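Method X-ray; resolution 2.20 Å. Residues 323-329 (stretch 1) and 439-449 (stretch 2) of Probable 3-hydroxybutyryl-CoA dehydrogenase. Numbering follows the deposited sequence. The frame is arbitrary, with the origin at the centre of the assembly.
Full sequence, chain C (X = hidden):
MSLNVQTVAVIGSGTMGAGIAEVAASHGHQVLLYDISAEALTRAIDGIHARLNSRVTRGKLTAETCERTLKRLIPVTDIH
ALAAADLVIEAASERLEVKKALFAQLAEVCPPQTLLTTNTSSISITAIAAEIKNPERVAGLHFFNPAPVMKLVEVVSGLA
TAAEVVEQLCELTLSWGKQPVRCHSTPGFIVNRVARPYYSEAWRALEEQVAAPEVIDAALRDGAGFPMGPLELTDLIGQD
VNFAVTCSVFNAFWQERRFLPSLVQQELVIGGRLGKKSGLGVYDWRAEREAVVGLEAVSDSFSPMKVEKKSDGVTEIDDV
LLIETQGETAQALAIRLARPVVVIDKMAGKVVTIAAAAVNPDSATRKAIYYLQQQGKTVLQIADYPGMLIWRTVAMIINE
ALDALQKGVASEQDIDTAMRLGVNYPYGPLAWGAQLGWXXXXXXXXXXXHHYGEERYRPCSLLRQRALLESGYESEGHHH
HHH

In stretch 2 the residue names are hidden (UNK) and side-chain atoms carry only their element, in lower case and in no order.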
# COMPACT_ATOMS: atom_id res chain seq x y z
N ILE C 323 -29.64 -11.97 17.64
CA ILE C 323 -28.31 -11.70 18.16
C ILE C 323 -27.83 -10.35 17.65
O ILE C 323 -27.82 -10.10 16.44
CB ILE C 323 -27.31 -12.83 17.81
CG1 ILE C 323 -27.82 -14.19 18.31
CG2 ILE C 323 -25.92 -12.55 18.40
CD1 ILE C 323 -26.98 -15.41 17.90
N GLU C 324 -27.49 -9.46 18.58
CA GLU C 324 -26.81 -8.21 18.26
C GLU C 324 -25.46 -8.52 17.60
O GLU C 324 -24.75 -9.40 18.05
CB GLU C 324 -26.61 -7.38 19.53
CG GLU C 324 -27.91 -6.79 20.07
CD GLU C 324 -27.66 -5.66 21.06
OE1 GLU C 324 -27.93 -5.86 22.25
OE2 GLU C 324 -27.19 -4.58 20.64
N THR C 325 -25.15 -7.83 16.50
CA THR C 325 -23.94 -8.16 15.70
C THR C 325 -22.64 -8.00 16.47
O THR C 325 -22.43 -6.99 17.16
CB THR C 325 -23.86 -7.38 14.35
OG1 THR C 325 -22.75 -7.86 13.60
CG2 THR C 325 -23.74 -5.86 14.54
N GLN C 326 -21.81 -9.03 16.39
CA GLN C 326 -20.43 -9.04 16.84
C GLN C 326 -19.50 -9.17 15.61
O GLN C 326 -18.28 -9.38 15.74
CB GLN C 326 -20.19 -10.23 17.78
CG GLN C 326 -21.06 -10.20 19.06
CD GLN C 326 -21.02 -11.51 19.86
OE1 GLN C 326 -20.10 -12.31 19.72
NE2 GLN C 326 -22.02 -11.71 20.71
N GLY C 327 -20.08 -9.09 14.42
CA GLY C 327 -19.30 -9.13 13.19
C GLY C 327 -19.28 -10.46 12.49
O GLY C 327 -18.62 -10.62 11.45
N GLU C 328 -20.00 -11.43 13.06
CA GLU C 328 -20.25 -12.71 12.41
C GLU C 328 -21.60 -12.67 11.72
O GLU C 328 -22.52 -12.00 12.17
CB GLU C 328 -20.21 -13.84 13.42
CG GLU C 328 -18.87 -14.01 14.11
CD GLU C 328 -18.86 -15.19 15.06
OE1 GLU C 328 -18.38 -16.28 14.67
OE2 GLU C 328 -19.36 -15.03 16.20
N THR C 329 -21.71 -13.37 10.59
CA THR C 329 -22.97 -13.38 9.84
C THR C 329 -24.01 -14.26 10.52
O THR C 329 -23.68 -15.21 11.23
CB THR C 329 -22.79 -13.89 8.39
OG1 THR C 329 -22.37 -15.26 8.42
CG2 THR C 329 -21.76 -13.05 7.62
N UNK C 439 -14.17 -4.01 25.16
CA UNK C 439 -14.06 -5.41 24.78
C UNK C 439 -15.02 -5.74 23.66
O UNK C 439 -14.72 -6.55 22.79
o UNK C 439 -13.35 -8.15 28.50
c UNK C 439 -13.65 -6.99 28.26
c UNK C 439 -13.21 -6.34 26.98
c UNK C 439 -14.31 -6.33 25.96
n UNK C 439 -14.40 -6.25 29.08
N UNK C 440 -16.18 -5.09 23.70
CA UNK C 440 -17.21 -5.25 22.69
C UNK C 440 -16.76 -4.70 21.33
O UNK C 440 -16.99 -5.34 20.30
c UNK C 440 -20.97 -4.33 22.79
c UNK C 440 -18.50 -4.57 23.14
c UNK C 440 -23.33 -4.38 22.09
n UNK C 440 -23.73 -3.86 23.25
n UNK C 440 -24.22 -4.66 21.15
n UNK C 440 -22.05 -4.61 21.85
c UNK C 440 -19.67 -4.84 22.22
N UNK C 441 -16.16 -3.52 21.33
CA UNK C 441 -15.63 -2.91 20.10
C UNK C 441 -14.48 -3.76 19.57
O UNK C 441 -14.41 -4.05 18.38
c UNK C 441 -14.48 -0.88 19.06
c UNK C 441 -16.35 -0.56 20.75
c UNK C 441 -15.17 -1.44 20.32
c UNK C 441 -17.55 -0.64 19.83
N UNK C 442 -13.60 -4.19 20.48
CA UNK C 442 -12.48 -5.06 20.13
C UNK C 442 -12.92 -6.36 19.45
O UNK C 442 -12.39 -6.70 18.40
c UNK C 442 -9.35 -5.76 20.36
c UNK C 442 -11.62 -5.39 21.36
c UNK C 442 -10.04 -6.98 22.48
c UNK C 442 -10.51 -6.40 21.16
N UNK C 443 -13.89 -7.06 20.05
CA UNK C 443 -14.35 -8.35 19.51
C UNK C 443 -14.90 -8.23 18.07
O UNK C 443 -14.59 -9.05 17.20
n UNK C 443 -17.96 -9.97 21.39
c UNK C 443 -16.94 -10.91 20.94
n UNK C 443 -19.68 -9.25 22.73
n UNK C 443 -18.74 -11.32 23.08
c UNK C 443 -15.40 -8.97 20.43
c UNK C 443 -18.79 -10.18 22.40
c UNK C 443 -15.99 -10.30 19.92
N UNK C 444 -15.71 -7.20 17.86
CA UNK C 444 -16.28 -6.87 16.56
C UNK C 444 -15.20 -6.64 15.50
O UNK C 444 -15.21 -7.31 14.46
c UNK C 444 -18.64 -3.81 16.08
c UNK C 444 -17.74 -4.89 15.52
c UNK C 444 -17.16 -5.63 16.72
c UNK C 444 -18.55 -5.80 14.64
N UNK C 445 -14.27 -5.74 15.78
CA UNK C 445 -13.20 -5.44 14.83
C UNK C 445 -12.33 -6.67 14.52
O UNK C 445 -11.98 -6.89 13.35
c UNK C 445 -12.27 -1.78 15.85
c UNK C 445 -12.36 -4.23 15.27
c UNK C 445 -13.46 -2.44 13.82
c UNK C 445 -13.09 -2.87 15.23
N UNK C 446 -12.04 -7.49 15.54
CA UNK C 446 -11.31 -8.76 15.34
C UNK C 446 -12.05 -9.70 14.41
O UNK C 446 -11.43 -10.32 13.54
c UNK C 446 -9.90 -8.88 17.49
c UNK C 446 -9.64 -9.62 18.80
o UNK C 446 -10.61 -10.04 19.46
o UNK C 446 -8.46 -9.78 19.18
c UNK C 446 -11.03 -9.49 16.67
N UNK C 447 -13.37 -9.77 14.57
CA UNK C 447 -14.20 -10.59 13.66
C UNK C 447 -14.21 -10.04 12.25
O UNK C 447 -14.04 -10.79 11.29
c UNK C 447 -15.63 -10.72 14.19
n UNK C 447 -16.67 -11.62 16.17
o UNK C 447 -15.07 -12.83 15.18
c UNK C 447 -15.77 -11.82 15.23
N UNK C 448 -14.38 -8.73 12.11
CA UNK C 448 -14.27 -8.09 10.79
C UNK C 448 -12.91 -8.33 10.13
O UNK C 448 -12.85 -8.67 8.95
c UNK C 448 -16.01 -6.26 11.31
c UNK C 448 -17.03 -6.82 10.32
c UNK C 448 -14.58 -6.60 10.88
c UNK C 448 -16.16 -4.79 11.41
N UNK C 449 -11.84 -8.20 10.92
CA UNK C 449 -10.46 -8.41 10.47
C UNK C 449 -10.25 -9.84 10.01
O UNK C 449 -9.64 -10.08 8.97
c UNK C 449 -7.08 -8.29 12.49
c UNK C 449 -9.46 -8.06 11.59
n UNK C 449 -7.64 -8.72 13.64
c UNK C 449 -7.98 -8.30 11.26
o UNK C 449 -5.91 -7.90 12.43
O HOH W 1 -24.04 -4.86 18.22
O HOH W 2 -21.23 -6.69 19.49
O HOH W 3 -17.77 -13.27 18.30

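Position 439 carries three side-chain carbons, the third bonded to one oxygen and one nitrogen, a primary amide on a three-carbon chain: Gln439. It lies out of reach of stretch 1. At position 440, three carbons lead to a nitrogen and then to a carbon bearing two more nitrogens, a guanidinium, so this is Arg440. Its chain is extended (chi1 to chi3 all t), which carries the end nearer although CA-to-CB points sideways. NH1 of Arg440 donates to OE2 of Glu324 at 3.0 Å and 150°, a salt bridge made at the guanidinium edge.

Position 441 has four carbons, forked at the first with one arm two carbons long: Ile441. Position 442 also has four, but forked at the second: Leu442. Neither reaches stretch 1. Position 443 repeats the guanidinium pattern and is Arg443. Its CA-to-CB bond points toward stretch 1, and OE1 of Gln326 lies over one guanidinium face, 3.6 Å from NE of Arg443; this is proximity without a hydrogen bond.

Position 444 shows four carbons forked at the second, hence Leu444. One of its methyls, CD1, lies 3.6 Å from N of Gly327, and its CA makes a CA-H...O contact of 3.3 Å with O of Gln326, nearly linear at 174°. Position 445 has four carbons as well, again forked at the second, so it is Leu445; its CA-to-CB bond points away from stretch 1, and it makes no contact there. Position 446 has three carbons, the third carrying two oxygens, a carboxylate: Glu446, without contact here.

At position 447, two carbons end in one oxygen and one nitrogen, giving Asn447. Its ND2 donates to O of Gln326 at 2.8 Å and 166°. Position 448, with four carbons forked at the second, is Leu448; its CD2 comes within 4.3 Å of O of Gly327. Position 449 has the three-carbon amide of Gln449, out of reach.

The contact centres on the carbonyl of Gln326, which receives both the Asn447 amide and the Leu444 CA-H. Gly327 permits this close approach: an ideal CB would lie 3.1 Å from CB of Asn447 and 3.2 Å from O of Leu444, while phi/psi of 101/1 independently calls for glycine. The turn is braced by N of Gly327 donating to OG1 of Thr325 at 3.1 Å. Water extends the polar network: two molecules link the Thr325 carbonyl to Arg440, and a third accepts from Asn447 while donating to the side chains of Gln326 and Glu328. Together the two stretches bury 420 Å².

Stretch 2, residues 439-449: QRILRLLENLQ
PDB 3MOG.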